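PDB 3FLP: SAP-like pentraxin from Limulus polyphemus, which probably acts as a calcium-dependent, sugar-binding lectin of the pentraxin family, assembling into doubly stacked rings of seven subunits. Local coordinates for residues P17-L22 / A203-I208; V36-K41 / G161-L166; L74-Q79 / M113-N118; S84-S89 / G123-V128; G97-V102 / S212-L217. All coordinates share one frame; numbering follows the deposited sequence.

Interaction 1 of 5, residues P17-L22 / A203-I208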
# COMPACT_ATOMS: atom_id res chain seq x y z
N PRO A 17 -10.15 -13.03 -60.07
CA PRO A 17 -9.39 -11.81 -59.80
C PRO A 17 -9.37 -11.36 -58.33
O PRO A 17 -9.02 -10.21 -58.05
CB PRO A 17 -10.09 -10.79 -60.69
CG PRO A 17 -11.53 -11.17 -60.48
CD PRO A 17 -11.50 -12.70 -60.55
N LYS A 18 -9.75 -12.24 -57.41
CA LYS A 18 -9.76 -11.87 -56.00
C LYS A 18 -8.48 -12.28 -55.28
O LYS A 18 -8.15 -13.47 -55.20
CB LYS A 18 -10.97 -12.49 -55.29
CG LYS A 18 -11.02 -12.18 -53.80
CD LYS A 18 -12.13 -12.94 -53.07
CE LYS A 18 -12.06 -12.70 -51.56
NZ LYS A 18 -13.14 -13.43 -50.81
N PHE A 19 -7.75 -11.29 -54.76
CA PHE A 19 -6.50 -11.54 -54.05
C PHE A 19 -6.52 -10.86 -52.67
O PHE A 19 -6.03 -9.74 -52.51
CB PHE A 19 -5.30 -11.01 -54.85
CG PHE A 19 -5.20 -11.58 -56.25
CD1 PHE A 19 -5.90 -10.99 -57.30
CD2 PHE A 19 -4.39 -12.68 -56.51
CE1 PHE A 19 -5.80 -11.51 -58.60
CE2 PHE A 19 -4.29 -13.21 -57.80
CZ PHE A 19 -4.99 -12.62 -58.84
N PRO A 20 -7.08 -11.53 -51.65
CA PRO A 20 -7.09 -10.89 -50.33
C PRO A 20 -5.68 -10.52 -49.88
O PRO A 20 -4.75 -11.33 -49.97
CB PRO A 20 -7.75 -11.96 -49.44
CG PRO A 20 -7.46 -13.25 -50.16
CD PRO A 20 -7.66 -12.88 -51.60
N HIS A 21 -5.50 -9.29 -49.41
CA HIS A 21 -4.19 -8.84 -48.98
C HIS A 21 -4.23 -7.55 -48.18
O HIS A 21 -5.25 -6.88 -48.08
CB HIS A 21 -3.27 -8.59 -50.19
CG HIS A 21 -3.63 -7.36 -50.97
ND1 HIS A 21 -4.73 -7.30 -51.81
CD2 HIS A 21 -3.04 -6.15 -51.04
CE1 HIS A 21 -4.80 -6.10 -52.35
NE2 HIS A 21 -3.78 -5.38 -51.90
N LEU A 22 -3.08 -7.21 -47.62
CA LEU A 22 -2.90 -5.98 -46.87
C LEU A 22 -1.73 -5.27 -47.54
O LEU A 22 -0.82 -5.93 -48.04
CB LEU A 22 -2.52 -6.26 -45.41
CG LEU A 22 -3.36 -7.21 -44.55
CD1 LEU A 22 -2.84 -7.15 -43.11
CD2 LEU A 22 -4.81 -6.81 -44.60
N ALA A 203 -6.73 -2.71 -46.50
CA ALA A 203 -7.27 -4.07 -46.46
C ALA A 203 -8.09 -4.21 -47.73
O ALA A 203 -8.91 -3.34 -48.04
CB ALA A 203 -8.15 -4.26 -45.24
N ASP A 204 -7.88 -5.28 -48.49
CA ASP A 204 -8.64 -5.42 -49.73
C ASP A 204 -8.98 -6.86 -50.10
O ASP A 204 -8.40 -7.81 -49.57
CB ASP A 204 -7.86 -4.78 -50.89
CG ASP A 204 -8.77 -4.23 -51.98
OD1 ASP A 204 -9.98 -4.56 -51.98
OD2 ASP A 204 -8.28 -3.48 -52.84
N ASP A 205 -9.94 -6.99 -51.00
CA ASP A 205 -10.40 -8.28 -51.50
C ASP A 205 -10.92 -9.27 -50.46
O ASP A 205 -10.56 -10.44 -50.47
CB ASP A 205 -9.32 -8.94 -52.37
CG ASP A 205 -9.22 -8.33 -53.78
OD1 ASP A 205 -10.16 -7.61 -54.20
OD2 ASP A 205 -8.21 -8.57 -54.48
N GLY A 206 -11.76 -8.78 -49.56
CA GLY A 206 -12.37 -9.64 -48.57
C GLY A 206 -11.61 -10.22 -47.39
O GLY A 206 -11.95 -11.32 -46.95
N VAL A 207 -10.60 -9.52 -46.87
CA VAL A 207 -9.91 -10.05 -45.70
C VAL A 207 -10.89 -9.87 -44.55
O VAL A 207 -11.74 -8.97 -44.58
CB VAL A 207 -8.59 -9.30 -45.40
CG1 VAL A 207 -7.52 -9.70 -46.41
CG2 VAL A 207 -8.82 -7.79 -45.44
N ILE A 208 -10.79 -10.72 -43.53
CA ILE A 208 -11.69 -10.65 -42.40
C ILE A 208 -10.97 -10.18 -41.15
O ILE A 208 -9.95 -10.75 -40.76
CB ILE A 208 -12.32 -12.04 -42.11
CG1 ILE A 208 -12.98 -12.58 -43.38
CG2 ILE A 208 -13.36 -11.92 -41.00
CD1 ILE A 208 -13.46 -14.02 -43.27
O HOH W 1 -14.10 -12.70 -47.87
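F19 N donates to D205 OD2 at 2.8 Å, from well above the carboxylate plane. The backbone pairing comes next: H21 and D204 form an antiparallel hydrogen-bonded pair, H21 N to D204 O at 3.3 Å and D204 N to H21 O at 3.1 Å. L22 and A203 follow as a non-hydrogen-bonded pair, and P20 CA adds a CA-H...O contact to D204 O. This joins strands 21-24 and 201-204 of the pentraxin jelly roll, the latter outermost in its sheet within this chain, beside the turn leading to strand 207-211; A203, V207 and I208 also pair antiparallel with a strand of a second subunit, which carries the beta structure over into that chain. On the H21 side chain, ND1 donates in the ring plane to F19 O at 2.9 Å, which fixes the imidazole while CE1 sits 3.6 Å from D204 CB. Apolar contacts are few: P20 CB meets V207 CG1 at 3.8 Å, and L22 CD2 approaches V207 CG2. K18 runs fully extended past D205 in the opposite direction, and a water links its NZ to G206 O.

Interaction 2 of 5, residues V36-K41 / G161-L166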
# COMPACT_ATOMS: atom_id res chain seq x y z
N VAL A 36 11.28 -10.21 -39.03
CA VAL A 36 9.83 -10.20 -39.19
C VAL A 36 9.25 -11.35 -38.36
O VAL A 36 9.54 -12.52 -38.61
CB VAL A 36 9.43 -10.38 -40.68
CG1 VAL A 36 7.90 -10.36 -40.82
CG2 VAL A 36 10.05 -9.27 -41.53
N CYS A 37 8.45 -10.99 -37.37
CA CYS A 37 7.83 -11.97 -36.48
C CYS A 37 6.30 -11.80 -36.55
O CYS A 37 5.80 -10.69 -36.70
CB CYS A 37 8.26 -11.73 -35.03
SG CYS A 37 9.86 -12.27 -34.33
N GLN A 38 5.57 -12.91 -36.44
CA GLN A 38 4.11 -12.85 -36.44
C GLN A 38 3.50 -14.19 -36.06
O GLN A 38 4.16 -15.22 -36.09
CB GLN A 38 3.54 -12.40 -37.80
CG GLN A 38 3.40 -13.49 -38.85
CD GLN A 38 4.62 -13.61 -39.73
OE1 GLN A 38 4.83 -12.82 -40.64
NE2 GLN A 38 5.45 -14.61 -39.44
N ARG A 39 2.23 -14.17 -35.69
CA ARG A 39 1.51 -15.38 -35.33
C ARG A 39 0.68 -15.77 -36.55
O ARG A 39 -0.02 -14.93 -37.12
CB ARG A 39 0.63 -15.13 -34.10
CG ARG A 39 1.46 -14.82 -32.84
CD ARG A 39 0.66 -14.17 -31.71
NE ARG A 39 1.60 -13.61 -30.73
CZ ARG A 39 2.32 -14.34 -29.89
NH1 ARG A 39 2.21 -15.67 -29.88
NH2 ARG A 39 3.21 -13.76 -29.09
N ILE A 40 0.77 -17.03 -36.96
CA ILE A 40 0.03 -17.49 -38.13
C ILE A 40 -0.67 -18.83 -37.92
O ILE A 40 -0.22 -19.69 -37.17
CB ILE A 40 0.94 -17.64 -39.38
CG1 ILE A 40 2.12 -18.56 -39.06
CG2 ILE A 40 1.42 -16.28 -39.86
CD1 ILE A 40 3.00 -18.90 -40.26
N LYS A 41 -1.80 -18.97 -38.61
CA LYS A 41 -2.61 -20.18 -38.61
C LYS A 41 -2.77 -20.49 -40.09
O LYS A 41 -3.61 -19.91 -40.76
CB LYS A 41 -3.97 -19.93 -37.97
CG LYS A 41 -4.91 -21.13 -38.07
CD LYS A 41 -6.33 -20.78 -37.67
CE LYS A 41 -6.42 -20.37 -36.22
NZ LYS A 41 -7.85 -20.18 -35.80
N GLY A 161 -4.89 -18.11 -44.60
CA GLY A 161 -4.86 -18.48 -43.20
C GLY A 161 -5.14 -17.26 -42.36
O GLY A 161 -5.64 -16.25 -42.87
N GLU A 162 -4.82 -17.33 -41.08
CA GLU A 162 -5.05 -16.20 -40.19
C GLU A 162 -3.70 -15.67 -39.70
O GLU A 162 -2.76 -16.44 -39.47
CB GLU A 162 -5.94 -16.63 -39.02
CG GLU A 162 -7.29 -17.18 -39.50
CD GLU A 162 -8.17 -17.73 -38.39
OE1 GLU A 162 -7.72 -17.81 -37.23
OE2 GLU A 162 -9.32 -18.11 -38.69
N LEU A 163 -3.61 -14.36 -39.55
CA LEU A 163 -2.37 -13.74 -39.12
C LEU A 163 -2.61 -12.66 -38.08
O LEU A 163 -3.60 -11.93 -38.13
CB LEU A 163 -1.64 -13.15 -40.34
CG LEU A 163 -0.28 -12.50 -40.15
CD1 LEU A 163 0.51 -12.59 -41.46
CD2 LEU A 163 -0.45 -11.05 -39.72
N SER A 164 -1.70 -12.56 -37.11
CA SER A 164 -1.81 -11.53 -36.09
C SER A 164 -0.47 -11.24 -35.44
O SER A 164 0.50 -11.98 -35.62
CB SER A 164 -2.84 -11.92 -35.03
OG SER A 164 -2.25 -12.68 -34.01
N ASP A 165 -0.41 -10.12 -34.71
CA ASP A 165 0.78 -9.71 -33.99
C ASP A 165 2.04 -9.61 -34.87
O ASP A 165 3.10 -10.13 -34.52
CB ASP A 165 1.03 -10.68 -32.83
CG ASP A 165 1.68 -10.03 -31.62
OD1 ASP A 165 2.13 -8.86 -31.72
OD2 ASP A 165 1.75 -10.69 -30.57
N LEU A 166 1.91 -8.95 -36.02
CA LEU A 166 3.04 -8.77 -36.93
C LEU A 166 3.95 -7.68 -36.37
O LEU A 166 3.52 -6.54 -36.19
CB LEU A 166 2.56 -8.36 -38.33
CG LEU A 166 3.64 -7.88 -39.31
CD1 LEU A 166 4.57 -9.05 -39.70
CD2 LEU A 166 2.96 -7.28 -40.54
O HOH W 2 4.54 -11.34 -29.77
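R39 and D165 lie side by side and point the same way, with guanidinium and carboxylate planes 31° apart. R39 NE donates to D165 OD2 at 2.9 Å in an almost straight bond (175°), within the guanidinium plane and on the anti side of the carboxylate. OD2 also takes a salt bridge from R188, while OD1 is held by Q167. Two residues along, K41 and E162 again run alongside each other. A bend at chi3 (-64°) turns K41 CE toward E162, and NZ, carried beyond it, meets E162 OE1 at 2.8 Å from above the carboxylate plane; K8 shares OE1, and E171 of a third subunit shares NZ. Between these pairs the backbones are neighbouring antiparallel strands of one sheet of the pentraxin sandwich, joined by R39 N to S164 O (2.8 Å), K41 N to E162 O and their return bonds. On the face of I40 and L163 the contacts are largely apolar: these two cross obliquely, I40 CG2 coming 4.1 Å from L163 CD1, Q38 CG also packs on L163, and I50 of strand 48-55 covers I40 and L163. V36 CG1 meets L166 CD1 at 3.7 Å.

Interaction 3 of 5, residues L74-Q79 / M113-N118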
# COMPACT_ATOMS: atom_id res chain seq x y z
N LEU A 74 7.48 -28.32 -40.82
CA LEU A 74 7.41 -26.93 -41.26
C LEU A 74 8.70 -26.49 -41.94
O LEU A 74 9.79 -26.75 -41.45
CB LEU A 74 7.15 -26.00 -40.08
CG LEU A 74 7.16 -24.50 -40.40
CD1 LEU A 74 6.01 -24.15 -41.35
CD2 LEU A 74 7.05 -23.69 -39.12
N ASN A 75 8.56 -25.82 -43.08
CA ASN A 75 9.71 -25.30 -43.81
C ASN A 75 9.52 -23.80 -43.99
O ASN A 75 8.50 -23.35 -44.52
CB ASN A 75 9.84 -25.99 -45.17
CG ASN A 75 10.94 -27.03 -45.18
OD1 ASN A 75 10.96 -27.95 -44.36
ND2 ASN A 75 11.87 -26.89 -46.12
N LEU A 76 10.48 -23.02 -43.52
CA LEU A 76 10.40 -21.57 -43.62
C LEU A 76 11.41 -21.06 -44.64
O LEU A 76 12.59 -21.40 -44.58
CB LEU A 76 10.64 -20.92 -42.26
CG LEU A 76 9.63 -21.31 -41.17
CD1 LEU A 76 10.09 -20.76 -39.82
CD2 LEU A 76 8.24 -20.77 -41.54
N GLY A 77 10.92 -20.25 -45.57
CA GLY A 77 11.80 -19.73 -46.60
C GLY A 77 11.98 -18.23 -46.59
O GLY A 77 11.15 -17.48 -46.07
N LEU A 78 13.09 -17.80 -47.18
CA LEU A 78 13.42 -16.40 -47.28
C LEU A 78 14.07 -16.13 -48.63
O LEU A 78 14.86 -16.94 -49.13
CB LEU A 78 14.39 -16.00 -46.17
CG LEU A 78 14.88 -14.54 -46.22
CD1 LEU A 78 13.70 -13.59 -46.03
CD2 LEU A 78 15.93 -14.31 -45.13
N GLN A 79 13.74 -14.99 -49.22
CA GLN A 79 14.33 -14.59 -50.48
C GLN A 79 14.71 -13.13 -50.31
O GLN A 79 13.90 -12.33 -49.85
CB GLN A 79 13.33 -14.79 -51.64
CG GLN A 79 13.77 -14.10 -52.93
CD GLN A 79 12.92 -14.45 -54.14
OE1 GLN A 79 12.94 -13.74 -55.14
NE2 GLN A 79 12.19 -15.56 -54.06
N MET A 113 20.98 -15.84 -42.19
CA MET A 113 19.53 -15.99 -42.12
C MET A 113 19.24 -16.99 -41.01
O MET A 113 19.94 -17.99 -40.86
CB MET A 113 18.97 -16.54 -43.44
CG MET A 113 17.59 -17.18 -43.32
SD MET A 113 17.16 -18.17 -44.78
CE MET A 113 15.56 -18.87 -44.28
N ALA A 114 18.21 -16.71 -40.21
CA ALA A 114 17.82 -17.60 -39.13
C ALA A 114 16.31 -17.55 -38.98
O ALA A 114 15.70 -16.49 -39.10
CB ALA A 114 18.50 -17.17 -37.82
N VAL A 115 15.70 -18.71 -38.74
CA VAL A 115 14.25 -18.75 -38.57
C VAL A 115 13.91 -19.43 -37.26
O VAL A 115 14.67 -20.25 -36.74
CB VAL A 115 13.55 -19.49 -39.74
CG1 VAL A 115 13.87 -18.81 -41.05
CG2 VAL A 115 13.97 -20.96 -39.77
N TYR A 116 12.75 -19.06 -36.71
CA TYR A 116 12.30 -19.59 -35.45
C TYR A 116 10.83 -20.00 -35.48
O TYR A 116 10.00 -19.34 -36.11
CB TYR A 116 12.49 -18.53 -34.36
CG TYR A 116 13.92 -18.07 -34.20
CD1 TYR A 116 14.51 -17.20 -35.12
CD2 TYR A 116 14.70 -18.54 -33.14
CE1 TYR A 116 15.84 -16.81 -34.97
CE2 TYR A 116 16.01 -18.15 -32.99
CZ TYR A 116 16.58 -17.29 -33.91
OH TYR A 116 17.89 -16.93 -33.74
N ALA A 117 10.52 -21.10 -34.80
CA ALA A 117 9.16 -21.60 -34.72
C ALA A 117 8.81 -21.67 -33.24
O ALA A 117 9.51 -22.30 -32.46
CB ALA A 117 9.07 -22.97 -35.36
N ASN A 118 7.72 -21.00 -32.86
CA ASN A 118 7.28 -20.96 -31.47
C ASN A 118 8.38 -20.52 -30.51
O ASN A 118 8.51 -21.04 -29.39
CB ASN A 118 6.72 -22.33 -31.06
CG ASN A 118 5.35 -22.60 -31.65
OD1 ASN A 118 4.68 -21.67 -32.12
ND2 ASN A 118 4.92 -23.86 -31.63
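L78 and M113 make the closest side-chain approach between these two strands, M113 CE lying 3.6 Å from L78 CB. They slide past each other in opposite directions. M113 is extended throughout, CG anti to its backbone N (chi1 160°), and this straight chain carries its methyl over the base of the leucine. The sulfur then sits 3.8 Å from L78 CB, and L78 CD2 comes back alongside M113 CG at 3.8 Å. L76 and V115 pass in the same antiparallel manner: L76 CD1 lies 3.7 Å from V115 CB and 3.9 Å from its CG2, so one leucine methyl covers the branch point of the valine. L74 CD2 touches A117 CB more loosely at 4.3 Å.

Side chain to backbone, M113 CE also comes near L76 O, and L76 CD1 reaches Y116 O at 4.0 Å. The contact is mainly one of apolar side chains, and the axes of the short segments 74-79 and 113-117 come no nearer than 8.2 Å, their directions 146° apart. The spacing is too wide for hydrogen-bonded neighbours; the strands belong to the two facing sheets of the pentraxin beta sandwich. Strand 73-80 is flanked in its own sheet by 86-90 and 60-68, and F62 of the latter touches L78. Strand 112-117 runs between 100-107 and 120-125 in the other sheet, with C122 beside V115 and A117.

Interaction 4 of 5, residues S84-S89 / G123-V128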
# COMPACT_ATOMS: atom_id res chain seq x y z
N SER A 84 17.45 -16.95 -54.85
CA SER A 84 16.56 -18.11 -54.90
C SER A 84 16.00 -18.22 -53.48
O SER A 84 16.54 -17.63 -52.54
CB SER A 84 17.35 -19.36 -55.27
OG SER A 84 18.59 -19.41 -54.58
N ASN A 85 14.90 -18.95 -53.32
CA ASN A 85 14.33 -19.12 -51.99
C ASN A 85 15.20 -20.03 -51.15
O ASN A 85 15.57 -21.12 -51.57
CB ASN A 85 12.91 -19.70 -52.09
CG ASN A 85 11.91 -18.69 -52.62
OD1 ASN A 85 11.73 -17.61 -52.04
ND2 ASN A 85 11.24 -19.04 -53.71
N LYS A 86 15.55 -19.56 -49.95
CA LYS A 86 16.38 -20.35 -49.04
C LYS A 86 15.44 -20.93 -47.98
O LYS A 86 14.70 -20.19 -47.33
CB LYS A 86 17.45 -19.47 -48.38
CG LYS A 86 18.25 -18.62 -49.36
CD LYS A 86 18.99 -19.47 -50.38
CE LYS A 86 19.83 -18.61 -51.31
NZ LYS A 86 20.57 -19.45 -52.29
N TYR A 87 15.47 -22.24 -47.82
CA TYR A 87 14.61 -22.91 -46.86
C TYR A 87 15.34 -23.55 -45.68
O TYR A 87 16.42 -24.11 -45.84
CB TYR A 87 13.76 -23.98 -47.56
CG TYR A 87 12.68 -23.42 -48.46
CD1 TYR A 87 11.53 -22.85 -47.92
CD2 TYR A 87 12.82 -23.42 -49.85
CE1 TYR A 87 10.54 -22.31 -48.73
CE2 TYR A 87 11.84 -22.87 -50.67
CZ TYR A 87 10.70 -22.32 -50.10
OH TYR A 87 9.73 -21.76 -50.90
N ILE A 88 14.73 -23.43 -44.51
CA ILE A 88 15.26 -24.03 -43.29
C ILE A 88 14.10 -24.79 -42.67
O ILE A 88 13.03 -24.21 -42.43
CB ILE A 88 15.77 -22.97 -42.30
CG1 ILE A 88 16.99 -22.25 -42.88
CG2 ILE A 88 16.12 -23.64 -40.97
CD1 ILE A 88 17.57 -21.18 -41.99
N SER A 89 14.29 -26.08 -42.42
CA SER A 89 13.22 -26.87 -41.84
C SER A 89 13.19 -26.74 -40.32
O SER A 89 14.23 -26.59 -39.67
CB SER A 89 13.32 -28.34 -42.28
OG SER A 89 14.53 -28.92 -41.87
N GLY A 123 17.34 -23.20 -37.09
CA GLY A 123 18.63 -23.31 -37.76
C GLY A 123 18.99 -22.03 -38.48
O GLY A 123 18.21 -21.07 -38.48
N THR A 124 20.16 -22.01 -39.10
CA THR A 124 20.62 -20.83 -39.81
C THR A 124 21.17 -21.19 -41.18
O THR A 124 21.40 -22.36 -41.49
CB THR A 124 21.73 -20.10 -39.03
OG1 THR A 124 22.86 -20.97 -38.92
CG2 THR A 124 21.25 -19.71 -37.63
N MET A 125 21.37 -20.16 -42.00
CA MET A 125 21.92 -20.34 -43.33
C MET A 125 22.80 -19.14 -43.67
O MET A 125 22.45 -18.00 -43.38
CB MET A 125 20.79 -20.49 -44.36
CG MET A 125 21.28 -20.89 -45.74
SD MET A 125 19.97 -21.62 -46.72
CE MET A 125 19.92 -23.26 -46.01
N GLU A 126 23.95 -19.42 -44.28
CA GLU A 126 24.89 -18.37 -44.64
C GLU A 126 24.69 -17.89 -46.07
O GLU A 126 23.94 -18.49 -46.85
CB GLU A 126 26.32 -18.87 -44.48
CG GLU A 126 26.71 -19.24 -43.04
CD GLU A 126 26.46 -18.11 -42.06
OE1 GLU A 126 26.84 -16.96 -42.36
OE2 GLU A 126 25.90 -18.38 -40.97
N ASN A 127 25.35 -16.78 -46.39
CA ASN A 127 25.30 -16.20 -47.72
C ASN A 127 23.91 -15.91 -48.28
O ASN A 127 23.59 -16.26 -49.41
CB ASN A 127 26.10 -17.09 -48.67
CG ASN A 127 27.56 -17.17 -48.26
OD1 ASN A 127 28.27 -16.17 -48.29
ND2 ASN A 127 28.00 -18.36 -47.83
N VAL A 128 23.09 -15.25 -47.47
CA VAL A 128 21.75 -14.86 -47.90
C VAL A 128 21.74 -13.33 -47.92
O VAL A 128 21.70 -12.69 -46.87
CB VAL A 128 20.64 -15.34 -46.93
CG1 VAL A 128 19.30 -14.83 -47.41
CG2 VAL A 128 20.63 -16.87 -46.86
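I88 and M125 face each other across the edge of the pentraxin beta sandwich, where strand 86-90, the outermost strand of one sheet within this chain, lies over strand 120-125 of the other. The axes of the two short strand segments come within 7.4 Å and run antiparallel at 162°, so side chains fill the gap. The tight part is built round I88. Its CG1 is anti to the carbonyl carbon (chi1 -66°) and its CD1 drops onto the opposite backbone, 3.6 Å from G123 O and 3.7 Å from T124 C, with M125 CB a little further off at 4.1 Å. At G123 the chain comes close because there is no side chain: I88 CG2 lies 4.1 Å from G123 CA. M113 and V115 of strand 112-117 continue this packing on I88.

Toward the chain's surface the fit loosens. K86 touches with its aliphatic part, CG meeting V128 CG2 at 3.9 Å as the two side chains pass in opposite directions, while its NZ donates a hydrogen bond to S84 OG of its own segment. S84 itself is exposed, and E126 and N127, in the turn between M125 and V128, are exposed as well. M125 reaches across to segment 84-89 between these two parts: its SD sits 3.7 Å from K86 CB, and a bend at its last torsion (chi3 -77°) brings CE to 3.6 Å from Y87 O.

Interaction 5 of 5, residues G97-V102 / S212-L217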
# COMPACT_ATOMS: atom_id res chain seq x y z
N GLY A 97 -4.70 -25.09 -39.45
CA GLY A 97 -5.77 -24.63 -38.59
C GLY A 97 -5.32 -24.31 -37.17
O GLY A 97 -6.10 -23.78 -36.39
N GLN A 98 -4.07 -24.63 -36.84
CA GLN A 98 -3.52 -24.34 -35.51
C GLN A 98 -2.57 -23.14 -35.58
O GLN A 98 -2.00 -22.84 -36.64
CB GLN A 98 -2.76 -25.54 -34.94
CG GLN A 98 -3.67 -26.70 -34.55
CD GLN A 98 -4.76 -26.26 -33.59
OE1 GLN A 98 -4.50 -25.90 -32.45
NE2 GLN A 98 -6.00 -26.27 -34.07
N TRP A 99 -2.40 -22.46 -34.45
CA TRP A 99 -1.54 -21.28 -34.37
C TRP A 99 -0.08 -21.63 -34.10
O TRP A 99 0.23 -22.57 -33.37
CB TRP A 99 -2.00 -20.35 -33.25
CG TRP A 99 -3.25 -19.57 -33.52
CD1 TRP A 99 -4.50 -19.81 -33.00
CD2 TRP A 99 -3.37 -18.39 -34.32
NE1 TRP A 99 -5.38 -18.84 -33.43
CE2 TRP A 99 -4.71 -17.95 -34.24
CE3 TRP A 99 -2.46 -17.65 -35.10
CZ2 TRP A 99 -5.17 -16.81 -34.90
CZ3 TRP A 99 -2.92 -16.51 -35.77
CH2 TRP A 99 -4.26 -16.10 -35.66
N TYR A 100 0.82 -20.85 -34.70
CA TYR A 100 2.26 -21.02 -34.51
C TYR A 100 2.89 -19.64 -34.57
O TYR A 100 2.38 -18.75 -35.24
CB TYR A 100 2.87 -21.89 -35.63
CG TYR A 100 2.26 -23.26 -35.73
CD1 TYR A 100 1.15 -23.49 -36.55
CD2 TYR A 100 2.75 -24.32 -34.97
CE1 TYR A 100 0.54 -24.74 -36.59
CE2 TYR A 100 2.14 -25.58 -35.00
CZ TYR A 100 1.03 -25.78 -35.81
OH TYR A 100 0.40 -27.01 -35.82
N HIS A 101 3.98 -19.44 -33.83
CA HIS A 101 4.66 -18.16 -33.90
C HIS A 101 5.84 -18.41 -34.81
O HIS A 101 6.61 -19.35 -34.62
CB HIS A 101 5.14 -17.67 -32.54
CG HIS A 101 5.69 -16.28 -32.58
ND1 HIS A 101 6.98 -16.00 -32.97
CD2 HIS A 101 5.10 -15.08 -32.35
CE1 HIS A 101 7.17 -14.69 -32.99
NE2 HIS A 101 6.04 -14.11 -32.62
N VAL A 102 5.98 -17.57 -35.83
CA VAL A 102 7.07 -17.71 -36.78
C VAL A 102 7.84 -16.41 -36.88
O VAL A 102 7.26 -15.32 -36.83
CB VAL A 102 6.52 -18.12 -38.18
CG1 VAL A 102 7.58 -17.92 -39.25
CG2 VAL A 102 6.10 -19.59 -38.15
N SER A 212 -7.63 -12.92 -32.48
CA SER A 212 -6.85 -14.14 -32.37
C SER A 212 -6.91 -14.67 -30.95
O SER A 212 -6.74 -13.92 -29.99
CB SER A 212 -5.40 -13.87 -32.73
OG SER A 212 -4.56 -14.84 -32.13
N HIS A 213 -7.16 -15.97 -30.81
CA HIS A 213 -7.22 -16.59 -29.49
C HIS A 213 -6.05 -17.54 -29.26
O HIS A 213 -6.16 -18.51 -28.50
CB HIS A 213 -8.54 -17.34 -29.30
CG HIS A 213 -9.74 -16.44 -29.36
ND1 HIS A 213 -10.39 -16.14 -30.53
CD2 HIS A 213 -10.33 -15.70 -28.40
CE1 HIS A 213 -11.33 -15.25 -30.30
NE2 HIS A 213 -11.32 -14.96 -29.01
N MET A 214 -4.92 -17.26 -29.91
CA MET A 214 -3.73 -18.08 -29.74
C MET A 214 -3.20 -17.92 -28.33
O MET A 214 -2.80 -18.89 -27.69
CB MET A 214 -2.63 -17.64 -30.72
CG MET A 214 -1.25 -18.21 -30.37
SD MET A 214 0.04 -17.81 -31.56
CE MET A 214 1.28 -19.04 -31.16
N CYS A 215 -3.21 -16.68 -27.86
CA CYS A 215 -2.68 -16.34 -26.55
C CYS A 215 -3.73 -16.15 -25.45
O CYS A 215 -3.61 -16.72 -24.37
CB CYS A 215 -1.84 -15.08 -26.68
SG CYS A 215 -0.28 -15.29 -27.62
N SER A 216 -4.75 -15.34 -25.73
CA SER A 216 -5.82 -15.08 -24.77
C SER A 216 -7.14 -15.65 -25.27
O SER A 216 -7.54 -15.39 -26.41
CB SER A 216 -5.99 -13.58 -24.54
OG SER A 216 -4.87 -13.03 -23.87
N LEU A 217 -7.81 -16.42 -24.42
CA LEU A 217 -9.09 -17.02 -24.77
C LEU A 217 -10.21 -16.00 -24.59
O LEU A 217 -11.27 -16.15 -25.23
CB LEU A 217 -9.37 -18.25 -23.90
CG LEU A 217 -8.44 -19.46 -24.11
CD1 LEU A 217 -8.95 -20.64 -23.31
CD2 LEU A 217 -8.37 -19.82 -25.59
OXT LEU A 217 -9.98 -15.06 -23.80
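W99 lays one face of its indole against two residues of the C-terminal segment at once, M214 over the five-membered ring and S212 toward the rim of the six-membered one, above CZ2. M214 CB stands 3.6 Å from the centroid of the five-membered ring, 17° off its normal, a clear CH-pi contact; its nearest ring atom is W99 CG at 3.5 Å. S212 OG lies over the same face, 3.5 Å from W99 CZ2, and also receives a weak hydrogen bond from M214 N, which ties the two residues on the face together.

M214 then crosses the indole obliquely. Its CG is anti to the backbone N (chi1 166°) and the chain stays extended, so the sulfur passes 3.7 Å from W99 CB and CE ends 3.8 Å from both H101 N and Y100 C. The sulfur is 4.9 Å from the five-membered ring centroid and 48° off its normal, an oblique Met-aromatic contact. The polar edge of the indole looks elsewhere: W99 NE1 donates to E171 of a third subunit, whose carboxylate also binds H213 ND1.

Next to M214, C215 is tied to C184 by a disulfide, and R39 of strand 33-42 packs against both M214 and C215. Here the C-terminal tail of the pentraxin fold folds back over the start of strand 100-107, and together they form part of the interface with that neighbouring subunit.

Interactions 2, 3 and 5 are buried, 1 and 4 only partly. Chemistry differs with place: interaction 2 joins neighbours within one sheet by backbone bonds and salt bridges, whereas interaction 3 joins facing sheets through apolar side chains. Interaction 4 continues interaction 3 toward the sandwich edge, since strands 73-80 and 86-90 are neighbours in one sheet and 112-117 and 120-125 in the other; L78 O to K86 N (2.8 Å) links them. Interaction 5 borders interaction 2 through the pairing of strands 33-42 and 100-107, but rests on aromatic packing by the tail. Interaction 1 lies across the chain's centre from interactions 3 and 4. Interactions 1, 2 and 5 each have residues that meet other subunits.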